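PDB 5MIF: 'Carboxyl esterase 2 from Tuber melanosporum Mel28, which probably hydrolyses carboxylic esters as a lipase-like member of the alpha/beta hydrolase fold, resembling archaeal carboxylesterases. Local coordinates for residues Ser51-Pro56 against Ile244-Ser249; Thr91-Lys96 against Gly123-Tyr128; Ser203-Thr208 against Leu259-Ser264; Ala268-Leu273 against Gln301-Arg306; Ala274-Thr279 against Glu294-Arg299. All coordinates share one frame; numbering follows the deposited sequence.

Contact 1 of 5, residues Ser51-Pro56 against Ile244-Ser249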
# COMPACT_ATOMS: atom_id res chain seq x y z
N SER A 51 20.16 15.68 17.42
CA SER A 51 19.05 16.15 16.60
C SER A 51 19.37 17.45 15.90
O SER A 51 20.00 18.34 16.48
CB SER A 51 17.79 16.30 17.46
OG SER A 51 16.75 16.92 16.72
N LEU A 52 18.94 17.59 14.65
CA LEU A 52 19.19 18.82 13.91
C LEU A 52 18.14 19.87 14.19
O LEU A 52 18.29 21.03 13.78
CB LEU A 52 19.29 18.54 12.42
CG LEU A 52 20.68 18.02 12.08
CD1 LEU A 52 20.80 17.74 10.59
CD2 LEU A 52 21.74 19.01 12.57
N PHE A 53 17.07 19.48 14.87
CA PHE A 53 16.02 20.41 15.23
C PHE A 53 16.36 21.08 16.56
O PHE A 53 15.77 20.81 17.60
CB PHE A 53 14.66 19.71 15.27
CG PHE A 53 14.20 19.24 13.92
CD1 PHE A 53 13.40 20.05 13.12
CD2 PHE A 53 14.61 18.01 13.42
CE1 PHE A 53 13.00 19.63 11.87
CE2 PHE A 53 14.20 17.58 12.17
CZ PHE A 53 13.40 18.39 11.39
N ALA A 54 17.36 21.96 16.50
CA ALA A 54 17.82 22.69 17.67
C ALA A 54 18.62 23.92 17.24
O ALA A 54 19.09 24.00 16.11
CB ALA A 54 18.66 21.79 18.58
N PHE A 55 18.77 24.86 18.16
CA PHE A 55 19.55 26.06 17.89
C PHE A 55 21.04 25.84 18.21
O PHE A 55 21.38 25.08 19.13
CB PHE A 55 19.02 27.23 18.72
CG PHE A 55 17.62 27.64 18.36
CD1 PHE A 55 17.35 28.28 17.15
CD2 PHE A 55 16.57 27.41 19.24
CE1 PHE A 55 16.05 28.66 16.83
CE2 PHE A 55 15.28 27.79 18.92
CZ PHE A 55 15.02 28.42 17.71
N PRO A 56 21.93 26.49 17.44
CA PRO A 56 21.61 27.34 16.29
C PRO A 56 21.30 26.53 15.03
O PRO A 56 21.90 25.47 14.83
CB PRO A 56 22.88 28.18 16.11
CG PRO A 56 23.97 27.30 16.61
CD PRO A 56 23.38 26.49 17.73
N ILE A 244 9.18 17.28 17.10
CA ILE A 244 7.85 17.75 16.74
C ILE A 244 7.51 19.08 17.42
O ILE A 244 7.01 20.01 16.79
CB ILE A 244 6.76 16.71 17.09
CG1 ILE A 244 6.91 15.47 16.20
CG2 ILE A 244 5.37 17.29 16.94
CD1 ILE A 244 5.86 14.40 16.48
N ARG A 245 7.79 19.16 18.72
CA ARG A 245 7.48 20.35 19.49
C ARG A 245 8.32 21.52 19.02
O ARG A 245 7.82 22.63 18.89
CB ARG A 245 7.74 20.10 20.97
CG ARG A 245 6.84 19.06 21.56
CD ARG A 245 7.32 18.67 22.94
NE ARG A 245 6.59 17.51 23.43
CZ ARG A 245 5.34 17.56 23.88
NH1 ARG A 245 4.67 18.71 23.88
NH2 ARG A 245 4.75 16.45 24.31
N PHE A 246 9.59 21.24 18.76
CA PHE A 246 10.51 22.24 18.24
C PHE A 246 10.03 22.81 16.90
O PHE A 246 9.96 24.03 16.72
CB PHE A 246 11.91 21.65 18.10
CG PHE A 246 12.94 22.63 17.60
CD1 PHE A 246 13.13 22.84 16.25
CD2 PHE A 246 13.70 23.36 18.50
CE1 PHE A 246 14.08 23.75 15.80
CE2 PHE A 246 14.64 24.27 18.06
CZ PHE A 246 14.83 24.47 16.71
N ALA A 247 9.69 21.92 15.96
CA ALA A 247 9.24 22.36 14.65
C ALA A 247 7.96 23.18 14.77
O ALA A 247 7.81 24.21 14.11
CB ALA A 247 9.02 21.16 13.72
N ALA A 248 7.05 22.71 15.63
CA ALA A 248 5.78 23.39 15.83
C ALA A 248 5.95 24.76 16.49
O ALA A 248 5.15 25.67 16.27
CB ALA A 248 4.86 22.53 16.68
N SER A 249 6.99 24.89 17.32
CA SER A 249 7.25 26.14 18.02
C SER A 249 7.85 27.19 17.09
O SER A 249 7.69 28.39 17.32
CB SER A 249 8.17 25.92 19.24
OG SER A 249 9.51 25.74 18.84
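An inverse gamma turn centred on Phe-53, in the loop between helix 37-47 and strand 75-82, is laid against helix 241-251 of the alpha/beta hydrolase fold through the ring of Phe-246. A chi1 of -178° swings the Phe-246 ring straight out from the helix, and one of its faces slides under the loop backbone. Phe-53 O lies 3.3 Å above that ring plane, over its centre, and Ala-54 N lies above the same face nearer the rim, 3.6 Å from Phe-246 CZ. A flat aromatic suits this place because it can lie beneath a peptide group. Phe-53 adds its CB, 3.6 Å from Phe-246 CD1. Farther along the loop, Phe-55 brings CE2 to 3.7 Å from Phe-246 CE2, the two ring planes inclined at 58° in an oblique pair. At the start of the segment, Ser-51 OG accepts from Phe-53 N (3.2 Å) in an ST turn. That small hydroxyl also bonds Glu-243, a second tie to the helix. Around this surface contact, the Phe-53 ring meets Phe-122 edge-to-face and touches Glu-243, while Phe-55 rests on Leu-250 near the end of helix 241-251.

Contact 2 of 5, residues Thr91-Lys96 against Gly123-Tyr128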
# COMPACT_ATOMS: atom_id res chain seq x y z
N THR A 91 9.62 30.93 -4.81
CA THR A 91 10.49 30.18 -5.69
C THR A 91 9.84 28.84 -6.02
O THR A 91 9.38 28.13 -5.13
CB THR A 91 11.88 29.98 -5.04
OG1 THR A 91 12.50 31.26 -4.85
CG2 THR A 91 12.78 29.17 -5.96
N ALA A 92 9.79 28.50 -7.30
CA ALA A 92 9.25 27.21 -7.70
C ALA A 92 10.12 26.58 -8.79
O ALA A 92 10.69 27.29 -9.62
CB ALA A 92 7.79 27.36 -8.18
N TYR A 93 10.23 25.26 -8.76
CA TYR A 93 10.92 24.54 -9.81
C TYR A 93 9.92 23.68 -10.59
O TYR A 93 9.23 22.85 -10.01
CB TYR A 93 12.03 23.66 -9.24
CG TYR A 93 13.10 24.43 -8.47
CD1 TYR A 93 12.92 24.76 -7.12
CD2 TYR A 93 14.27 24.84 -9.09
CE1 TYR A 93 13.89 25.47 -6.42
CE2 TYR A 93 15.25 25.55 -8.40
CZ TYR A 93 15.05 25.87 -7.06
OH TYR A 93 16.02 26.57 -6.39
N LEU A 94 9.84 23.85 -11.91
CA LEU A 94 8.99 22.97 -12.71
C LEU A 94 9.85 21.88 -13.34
O LEU A 94 10.70 22.15 -14.18
CB LEU A 94 8.25 23.74 -13.80
CG LEU A 94 7.30 22.92 -14.69
CD1 LEU A 94 6.14 22.37 -13.86
CD2 LEU A 94 6.77 23.75 -15.86
N TYR A 95 9.63 20.64 -12.92
CA TYR A 95 10.36 19.51 -13.48
C TYR A 95 9.48 18.73 -14.45
O TYR A 95 8.36 18.36 -14.10
CB TYR A 95 10.85 18.58 -12.38
CG TYR A 95 11.70 19.22 -11.31
CD1 TYR A 95 12.99 19.69 -11.59
CD2 TYR A 95 11.25 19.29 -10.00
CE1 TYR A 95 13.78 20.25 -10.57
CE2 TYR A 95 12.01 19.84 -9.00
CZ TYR A 95 13.27 20.31 -9.28
OH TYR A 95 14.00 20.84 -8.24
N LYS A 96 9.99 18.51 -15.66
CA LYS A 96 9.25 17.77 -16.70
C LYS A 96 10.03 16.57 -17.23
O LYS A 96 11.22 16.69 -17.52
CB LYS A 96 8.90 18.68 -17.88
CG LYS A 96 8.10 19.90 -17.52
CD LYS A 96 7.51 20.54 -18.76
CE LYS A 96 8.53 21.49 -19.37
NZ LYS A 96 8.09 22.02 -20.68
N GLY A 123 14.77 21.34 4.13
CA GLY A 123 14.32 20.75 2.89
C GLY A 123 14.36 21.73 1.74
O GLY A 123 14.56 22.93 1.95
N GLY A 124 14.17 21.22 0.53
CA GLY A 124 14.22 22.01 -0.68
C GLY A 124 14.49 21.04 -1.81
O GLY A 124 14.47 19.82 -1.59
N PRO A 125 14.76 21.55 -3.02
CA PRO A 125 14.92 20.67 -4.19
C PRO A 125 16.06 19.66 -4.06
O PRO A 125 15.95 18.58 -4.63
CB PRO A 125 15.18 21.66 -5.33
CG PRO A 125 15.69 22.91 -4.65
CD PRO A 125 14.95 22.97 -3.36
N LYS A 126 17.12 19.99 -3.32
CA LYS A 126 18.28 19.10 -3.24
C LYS A 126 17.99 17.85 -2.43
O LYS A 126 18.23 16.73 -2.88
CB LYS A 126 19.49 19.82 -2.63
CG LYS A 126 20.07 20.97 -3.46
CD LYS A 126 21.27 21.60 -2.72
CE LYS A 126 22.34 22.15 -3.65
NZ LYS A 126 22.23 23.61 -3.91
N SER A 127 17.47 18.04 -1.22
CA SER A 127 17.21 16.93 -0.33
C SER A 127 16.07 16.06 -0.82
O SER A 127 15.93 14.92 -0.38
CB SER A 127 16.92 17.44 1.08
OG SER A 127 15.94 18.46 1.06
N TYR A 128 15.24 16.61 -1.70
CA TYR A 128 14.09 15.88 -2.23
C TYR A 128 14.30 15.39 -3.65
O TYR A 128 13.35 14.96 -4.30
CB TYR A 128 12.83 16.76 -2.12
CG TYR A 128 12.20 16.61 -0.76
CD1 TYR A 128 12.73 17.29 0.34
CD2 TYR A 128 11.10 15.78 -0.56
CE1 TYR A 128 12.18 17.14 1.60
CE2 TYR A 128 10.53 15.63 0.70
CZ TYR A 128 11.08 16.32 1.78
OH TYR A 128 10.54 16.17 3.04
O HOH W 1 15.72 18.48 -7.16
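Pro-125 meets two tyrosines of strand 90-97, near one edge of the alpha/beta hydrolase sheet, and its compact ring touches the outer ends of both. Its CG comes to 3.6 Å from Tyr-93 CE1, and CB stands over one face of that ring, 4.1 Å above the plane and displaced toward the rim. This is apolar packing on an aromatic face, which suits a proline with no side-chain polar atom. Tyr-95 comes roughly at right angles to the proline and touches with its phenol oxygen: OH lies 3.2 Å from Pro-125 CB. Two residues apart on the strand, the tyrosines project on the same side of the sheet. In the next shell, strands 75-82 and 142-147 flank them: Tyr-93 lies on Thr-77 and Ile-79, Tyr-95 on Phe-145 and on Ile-132 and Ile-136 of helix 129-139. The loop 123-128 leads into that helix, with Tyr-128 at its N-cap position, and Asp-62 binds Lys-126 N and Ser-127 OG. A water also joins the partners, donating to the backbone oxygen Pro-125 O and lying 3.1 Å from Tyr-95 OH.

Contact 3 of 5, residues Ser203-Thr208 against Leu259-Ser264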
# COMPACT_ATOMS: atom_id res chain seq x y z
N SER A 203 -8.30 26.33 -0.88
CA SER A 203 -8.98 26.33 -2.18
C SER A 203 -10.49 26.20 -1.99
O SER A 203 -11.28 26.84 -2.71
CB SER A 203 -8.47 25.19 -3.05
OG SER A 203 -7.07 25.27 -3.19
N ILE A 204 -10.90 25.38 -1.03
CA ILE A 204 -12.31 25.19 -0.73
C ILE A 204 -12.91 26.50 -0.19
O ILE A 204 -13.92 26.97 -0.70
CB ILE A 204 -12.51 24.04 0.26
CG1 ILE A 204 -12.26 22.71 -0.46
CG2 ILE A 204 -13.91 24.07 0.85
CD1 ILE A 204 -11.92 21.55 0.44
N LYS A 205 -12.24 27.11 0.78
CA LYS A 205 -12.68 28.40 1.32
C LYS A 205 -12.77 29.54 0.31
O LYS A 205 -13.63 30.42 0.44
CB LYS A 205 -11.73 28.85 2.44
CG LYS A 205 -11.83 27.99 3.68
CD LYS A 205 -10.86 28.44 4.77
CE LYS A 205 -11.11 27.63 6.02
NZ LYS A 205 -11.10 28.42 7.27
N ARG A 206 -11.90 29.54 -0.70
CA ARG A 206 -11.81 30.67 -1.62
C ARG A 206 -12.41 30.34 -2.97
O ARG A 206 -12.43 31.17 -3.88
CB ARG A 206 -10.34 31.11 -1.75
CG ARG A 206 -9.74 31.60 -0.42
CD ARG A 206 -8.21 31.71 -0.42
NE ARG A 206 -7.72 32.14 0.89
CZ ARG A 206 -6.44 32.24 1.24
NH1 ARG A 206 -5.48 31.91 0.38
NH2 ARG A 206 -6.13 32.66 2.46
N LYS A 207 -12.95 29.13 -3.08
CA LYS A 207 -13.58 28.62 -4.30
C LYS A 207 -12.66 28.68 -5.51
O LYS A 207 -13.04 29.16 -6.57
CB LYS A 207 -14.90 29.34 -4.56
CG LYS A 207 -15.91 29.02 -3.44
CD LYS A 207 -17.13 29.93 -3.41
CE LYS A 207 -18.00 29.63 -2.18
NZ LYS A 207 -17.94 28.19 -1.78
N THR A 208 -11.43 28.19 -5.33
CA THR A 208 -10.49 28.07 -6.44
C THR A 208 -10.23 26.59 -6.71
O THR A 208 -10.42 25.76 -5.81
CB THR A 208 -9.17 28.81 -6.14
OG1 THR A 208 -8.62 28.36 -4.90
CG2 THR A 208 -9.40 30.33 -6.09
N LEU A 259 -4.82 25.78 16.59
CA LEU A 259 -6.21 25.34 16.62
C LEU A 259 -6.95 25.70 15.35
O LEU A 259 -8.03 25.17 15.07
CB LEU A 259 -6.94 25.96 17.82
CG LEU A 259 -6.45 25.54 19.21
CD1 LEU A 259 -7.13 26.37 20.28
CD2 LEU A 259 -6.66 24.06 19.45
N GLU A 260 -6.37 26.61 14.56
CA GLU A 260 -6.99 27.05 13.32
C GLU A 260 -6.96 25.94 12.27
O GLU A 260 -6.02 25.16 12.20
CB GLU A 260 -6.28 28.29 12.78
CG GLU A 260 -6.38 29.49 13.71
CD GLU A 260 -5.59 30.68 13.23
OE1 GLU A 260 -5.21 30.72 12.04
OE2 GLU A 260 -5.34 31.59 14.04
N ASP A 261 -8.02 25.87 11.47
CA ASP A 261 -8.11 24.81 10.47
C ASP A 261 -7.03 24.97 9.39
O ASP A 261 -6.53 23.98 8.88
CB ASP A 261 -9.52 24.78 9.86
CG ASP A 261 -9.96 26.13 9.33
OD1 ASP A 261 -9.21 27.11 9.51
OD2 ASP A 261 -11.06 26.21 8.74
N VAL A 262 -6.65 26.20 9.06
CA VAL A 262 -5.61 26.41 8.06
C VAL A 262 -4.28 25.82 8.54
O VAL A 262 -3.54 25.23 7.75
CB VAL A 262 -5.43 27.91 7.71
CG1 VAL A 262 -4.25 28.11 6.75
CG2 VAL A 262 -6.71 28.45 7.11
N ALA A 263 -3.98 25.94 9.83
CA ALA A 263 -2.77 25.33 10.40
C ALA A 263 -2.91 23.82 10.55
O ALA A 263 -1.98 23.05 10.31
CB ALA A 263 -2.45 25.95 11.76
N SER A 264 -4.09 23.41 10.99
CA SER A 264 -4.36 22.02 11.33
C SER A 264 -5.61 21.55 10.61
O SER A 264 -6.70 21.59 11.18
CB SER A 264 -4.51 21.87 12.84
OG SER A 264 -3.32 22.25 13.51
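A salt bridge between Lys-205 and Asp-261 joins the C-terminal end of helix 191-206 to the loop before helix 270-273, on the surface of the alpha/beta hydrolase fold. Lys-205 NZ donates to Asp-261 OD2 at 2.7 Å, meeting that oxygen on its syn side, 19° out of the carboxylate plane; the other oxygen, OD1, is 3.2 Å from NZ. The side chains approach from opposite directions. A long lysine suits the span, for the nearest CA atoms, those of Lys-205 and Val-262, are 10.0 Å apart; its chain is extended up to the bend at chi4 (-137°). Short-range hydrogen bonds shape both ends. Asp-261 OD1 accepts a weak bond from Val-262 N, and Ser-264 N bonds Glu-260 O across the turn. The helix closes in a Schellman motif, Lys-207 taking positive phi while Thr-208 N reaches back to Ser-203 O. Beyond the charges little touches: the nearest methyl, Val-262 CG2, stays 4.4 Å from Lys-205 NZ. Asp-272 packs on the lysine chain, and its carboxylate may favour the protonated amine, which would also ease the closeness of two acids. The lysine's last methylene joins in, Lys-205 CE lying 3.1 Å from Asp-261 OD2.

Contact 4 of 5, residues Ala268-Leu273 against Gln301-Arg306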
# COMPACT_ATOMS: atom_id res chain seq x y z
N ALA A 268 -10.56 20.96 10.57
CA ALA A 268 -11.47 21.69 9.71
C ALA A 268 -12.89 21.19 9.93
O ALA A 268 -13.09 20.13 10.54
CB ALA A 268 -11.06 21.56 8.25
N SER A 269 -13.87 21.94 9.46
CA SER A 269 -15.26 21.55 9.62
C SER A 269 -15.63 20.37 8.71
O SER A 269 -14.99 20.14 7.68
CB SER A 269 -16.19 22.72 9.32
OG SER A 269 -16.25 22.97 7.93
N ASP A 270 -16.66 19.63 9.12
CA ASP A 270 -17.26 18.59 8.29
C ASP A 270 -17.61 19.13 6.91
O ASP A 270 -17.36 18.48 5.89
CB ASP A 270 -18.51 18.01 8.96
CG ASP A 270 -18.19 17.01 10.03
OD1 ASP A 270 -17.00 16.71 10.23
OD2 ASP A 270 -19.13 16.52 10.70
N GLU A 271 -18.18 20.32 6.88
CA GLU A 271 -18.65 20.90 5.63
C GLU A 271 -17.51 21.18 4.65
O GLU A 271 -17.65 20.97 3.44
CB GLU A 271 -19.42 22.20 5.91
CG GLU A 271 -19.88 22.94 4.65
CD GLU A 271 -20.49 24.30 4.95
OE1 GLU A 271 -21.21 24.42 5.97
OE2 GLU A 271 -20.26 25.25 4.16
N ASP A 272 -16.38 21.64 5.17
CA ASP A 272 -15.20 21.89 4.31
C ASP A 272 -14.52 20.59 3.88
O ASP A 272 -14.25 20.39 2.71
CB ASP A 272 -14.18 22.77 5.04
CG ASP A 272 -14.65 24.21 5.18
OD1 ASP A 272 -15.52 24.65 4.38
OD2 ASP A 272 -14.15 24.88 6.10
N LEU A 273 -14.27 19.70 4.84
CA LEU A 273 -13.55 18.45 4.57
C LEU A 273 -14.29 17.56 3.59
O LEU A 273 -13.67 16.86 2.79
CB LEU A 273 -13.31 17.68 5.86
CG LEU A 273 -12.18 18.18 6.74
CD1 LEU A 273 -11.87 17.13 7.79
CD2 LEU A 273 -10.94 18.49 5.90
N GLN A 301 -13.21 9.61 4.99
CA GLN A 301 -14.04 8.48 4.59
C GLN A 301 -15.49 8.67 5.05
O GLN A 301 -16.42 8.57 4.25
CB GLN A 301 -13.49 7.18 5.16
CG GLN A 301 -12.32 6.63 4.37
CD GLN A 301 -11.77 5.35 4.96
OE1 GLN A 301 -12.20 4.91 6.03
NE2 GLN A 301 -10.82 4.74 4.26
N LYS A 302 -15.65 9.00 6.32
CA LYS A 302 -16.96 9.26 6.93
C LYS A 302 -17.74 10.38 6.23
O LYS A 302 -18.97 10.36 6.18
CB LYS A 302 -16.76 9.60 8.40
CG LYS A 302 -17.93 10.24 9.10
CD LYS A 302 -17.59 10.49 10.57
CE LYS A 302 -18.36 11.68 11.13
NZ LYS A 302 -18.72 11.47 12.56
N LEU A 303 -17.01 11.33 5.66
CA LEU A 303 -17.65 12.50 5.04
C LEU A 303 -17.93 12.30 3.57
O LEU A 303 -18.39 13.21 2.89
CB LEU A 303 -16.79 13.73 5.26
CG LEU A 303 -16.68 14.06 6.74
CD1 LEU A 303 -15.67 15.18 6.98
CD2 LEU A 303 -18.06 14.46 7.26
N GLY A 304 -17.61 11.11 3.07
CA GLY A 304 -17.95 10.74 1.71
C GLY A 304 -16.90 11.10 0.68
O GLY A 304 -17.16 11.02 -0.53
N VAL A 305 -15.71 11.48 1.14
CA VAL A 305 -14.59 11.68 0.22
C VAL A 305 -13.94 10.34 -0.10
O VAL A 305 -13.74 9.52 0.80
CB VAL A 305 -13.55 12.66 0.81
CG1 VAL A 305 -12.37 12.79 -0.12
CG2 VAL A 305 -14.19 14.02 1.06
N ARG A 306 -13.62 10.09 -1.37
CA ARG A 306 -12.88 8.87 -1.68
C ARG A 306 -11.46 8.96 -1.10
O ARG A 306 -10.61 9.69 -1.62
CB ARG A 306 -12.83 8.61 -3.20
CG ARG A 306 -14.11 8.02 -3.77
CD ARG A 306 -13.96 7.61 -5.24
NE ARG A 306 -13.08 6.45 -5.42
CZ ARG A 306 -13.47 5.19 -5.28
NH1 ARG A 306 -14.73 4.92 -4.95
NH2 ARG A 306 -12.62 4.18 -5.46
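Leu-303 overlaps two residues of the short helix 270-273 with its two methyl branches. CD1 lies 3.6 Å from Leu-273 CB, while CD2 packs on Asp-270, 3.8 Å from its CG. The branched end of leucine thus spans residues three apart, which lie on the same flank of a helix turn. Its CG is anti to the carbonyl carbon (chi1 -63°), an arrangement that carries both methyls toward the neighbouring helix. Asp-270 and Leu-303 cross at about a right angle; the leucine methyls meet the CB, CG and OD1 of the aspartate, and OD1 also forms a salt bridge with Arg-299. Lys-302 NZ is 5.4 Å from Asp-270 OD2, opposite in charge but not in contact. A second point of touch follows along the chain, where Val-305 CG2 comes to 3.4 Å from Leu-273 O, setting a methyl against the backbone at the end of the short helix. Leu-273 itself is buried and also packs on Phe-296 and Arg-299, a place that calls for an apolar side chain.

The backbones are fixed by their own caps. Ser-269 is the N-cap of helix 270-273, its OG accepting from Asp-272 N at 3.1 Å with an angle of 158° at the hydrogen. In the other segment Gly-304 takes positive phi, as glycine readily can, and its N bonds Gln-301 O at 3.0 Å. Arg-306, just beyond, bonds Glu-327 of the second subunit. The arrangement therefore pairs an N-capped helical turn with the Schellman motif that ends helix 290-302, just before strand 307-312, outermost in this chain's alpha/beta hydrolase sheet.

Contact 5 of 5, residues Ala274-Thr279 against Glu294-Arg299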
# COMPACT_ATOMS: atom_id res chain seq x y z
N ALA A 274 -15.62 17.62 3.62
CA ALA A 274 -16.46 16.83 2.71
C ALA A 274 -16.20 17.22 1.26
O ALA A 274 -16.55 16.48 0.34
CB ALA A 274 -17.94 17.00 3.06
N LYS A 275 -15.57 18.38 1.06
CA LYS A 275 -15.25 18.87 -0.28
C LYS A 275 -13.81 18.57 -0.70
O LYS A 275 -13.38 19.02 -1.77
CB LYS A 275 -15.51 20.37 -0.38
CG LYS A 275 -16.98 20.76 -0.17
CD LYS A 275 -17.21 22.24 -0.40
CE LYS A 275 -18.62 22.65 0.04
NZ LYS A 275 -18.76 24.13 0.24
N PHE A 276 -13.08 17.82 0.11
CA PHE A 276 -11.69 17.50 -0.25
C PHE A 276 -11.60 16.67 -1.52
O PHE A 276 -12.54 15.96 -1.87
CB PHE A 276 -10.98 16.75 0.90
CG PHE A 276 -10.02 17.62 1.67
CD1 PHE A 276 -10.38 18.89 2.08
CD2 PHE A 276 -8.75 17.16 1.96
CE1 PHE A 276 -9.48 19.68 2.79
CE2 PHE A 276 -7.84 17.96 2.66
CZ PHE A 276 -8.21 19.21 3.08
N PRO A 277 -10.48 16.77 -2.23
CA PRO A 277 -10.28 15.95 -3.42
C PRO A 277 -10.07 14.51 -3.01
O PRO A 277 -9.76 14.27 -1.84
CB PRO A 277 -9.02 16.55 -4.05
CG PRO A 277 -8.25 17.05 -2.88
CD PRO A 277 -9.28 17.58 -1.92
N GLU A 278 -10.23 13.55 -3.91
CA GLU A 278 -9.92 12.19 -3.53
C GLU A 278 -8.45 12.09 -3.13
O GLU A 278 -7.56 12.67 -3.77
CB GLU A 278 -10.32 11.17 -4.59
CG GLU A 278 -9.44 10.96 -5.76
CD GLU A 278 -9.82 9.65 -6.46
OE1 GLU A 278 -10.24 8.70 -5.75
OE2 GLU A 278 -9.74 9.58 -7.70
N THR A 279 -8.23 11.40 -2.02
CA THR A 279 -6.97 11.44 -1.33
C THR A 279 -6.44 10.05 -0.97
O THR A 279 -7.18 9.18 -0.50
CB THR A 279 -7.14 12.27 -0.04
OG1 THR A 279 -7.43 13.63 -0.40
CG2 THR A 279 -5.91 12.19 0.83
N GLU A 294 -4.04 8.70 9.97
CA GLU A 294 -5.10 7.69 9.97
C GLU A 294 -6.43 8.30 10.40
O GLU A 294 -7.46 8.06 9.76
CB GLU A 294 -4.70 6.51 10.88
CG GLU A 294 -3.49 5.74 10.35
CD GLU A 294 -3.17 4.44 11.11
OE1 GLU A 294 -3.61 4.26 12.27
OE2 GLU A 294 -2.48 3.57 10.53
N ASP A 295 -6.41 9.10 11.46
CA ASP A 295 -7.63 9.78 11.91
C ASP A 295 -8.16 10.73 10.84
O ASP A 295 -9.37 10.81 10.62
CB ASP A 295 -7.38 10.54 13.21
CG ASP A 295 -7.23 9.62 14.41
OD1 ASP A 295 -7.65 8.45 14.32
OD2 ASP A 295 -6.70 10.07 15.45
N PHE A 296 -7.26 11.46 10.18
CA PHE A 296 -7.67 12.38 9.13
C PHE A 296 -8.33 11.59 7.98
O PHE A 296 -9.37 12.00 7.46
CB PHE A 296 -6.46 13.19 8.62
CG PHE A 296 -6.83 14.31 7.68
CD1 PHE A 296 -7.69 15.32 8.07
CD2 PHE A 296 -6.28 14.36 6.40
CE1 PHE A 296 -8.02 16.36 7.20
CE2 PHE A 296 -6.59 15.40 5.53
CZ PHE A 296 -7.46 16.40 5.92
N GLY A 297 -7.73 10.47 7.60
CA GLY A 297 -8.30 9.64 6.55
C GLY A 297 -9.68 9.08 6.90
O GLY A 297 -10.60 9.16 6.09
N ARG A 298 -9.83 8.57 8.13
CA ARG A 298 -11.12 8.04 8.58
C ARG A 298 -12.18 9.13 8.53
O ARG A 298 -13.33 8.90 8.16
CB ARG A 298 -11.03 7.49 10.00
CG ARG A 298 -10.16 6.26 10.12
CD ARG A 298 -10.16 5.75 11.54
NE ARG A 298 -9.50 4.46 11.67
CZ ARG A 298 -8.40 4.25 12.39
NH1 ARG A 298 -7.83 5.27 13.04
NH2 ARG A 298 -7.87 3.04 12.45
N ARG A 299 -11.77 10.34 8.89
CA ARG A 299 -12.65 11.48 8.84
C ARG A 299 -13.09 11.80 7.39
O ARG A 299 -14.26 12.03 7.13
CB ARG A 299 -11.97 12.67 9.52
CG ARG A 299 -12.81 13.88 9.57
CD ARG A 299 -12.69 14.61 10.89
NE ARG A 299 -13.67 15.67 10.83
CZ ARG A 299 -13.40 16.96 10.89
NH1 ARG A 299 -12.16 17.38 11.09
NH2 ARG A 299 -14.40 17.83 10.79
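The whole contact rests on a single aromatic pair: Phe-276 and Phe-296 alone touch between the two segments, and both are buried. Phe-296, on helix 290-302, turns the edge of its ring toward the face of Phe-276 in an offset edge-to-face arrangement, with centroids 5.7 Å apart and planes at 81°. The closest atoms are Phe-296 CZ and Phe-276 CE2, at 3.6 Å, and Phe-276 CE2 lies near the plane of the Phe-296 ring. The first torsion of Phe-296, chi1 -171°, directs the ring away from its helix toward the loop that leads into strand 279-284.

Further neighbours complete the setting. Phe-276 also lies against Ile-204 and Ser-200 of helix 191-206 and against Leu-300, while Phe-296 reaches Leu-216 of strand 213-217. Large aromatic rings suit this junction because together they can touch two helices and the sheet at once.

Polar bonds hold the segments individually. Thr-279 OG1 donates to Pro-277 O at 2.8 Å, from above the carbonyl plane, and Gln-214 is a further partner of that hydroxyl. On the helix, Arg-298 forms a weak salt bridge with Asp-295, NH1 to OD1 at 3.4 Å, and another to Glu-285 of the second subunit through NH2. Across the contact itself no hydrogen bond or charge pair forms, which implies that dispersion and the weak electrostatics of a ring edge facing a ring's pi cloud account for the attraction.

Contacts 3, 4 and 5 form one cluster: the centres of contacts 4 and 5 are about 6 Å apart, and that of contact 3 lies about 13 and 14 Å from them. Arg-299 NH2 of contact 5 is 2.7 Å from Ala-268 O of contact 4, a probable hydrogen bond, and Ile-204 CD1 of contact 3 lies 3.5 Å from Phe-276 CD1 of contact 5. Contacts 4 and 5 also touch the second subunit. Contact 2 is across the chain's centre from them, about 31 and 27 Å between centres. Contact 1, centred about 26 Å from contact 3 and 32 Å from contact 4, brings Phe-53 near, without touching, the probable catalytic triad Ser-190, His-317 and Asp-287.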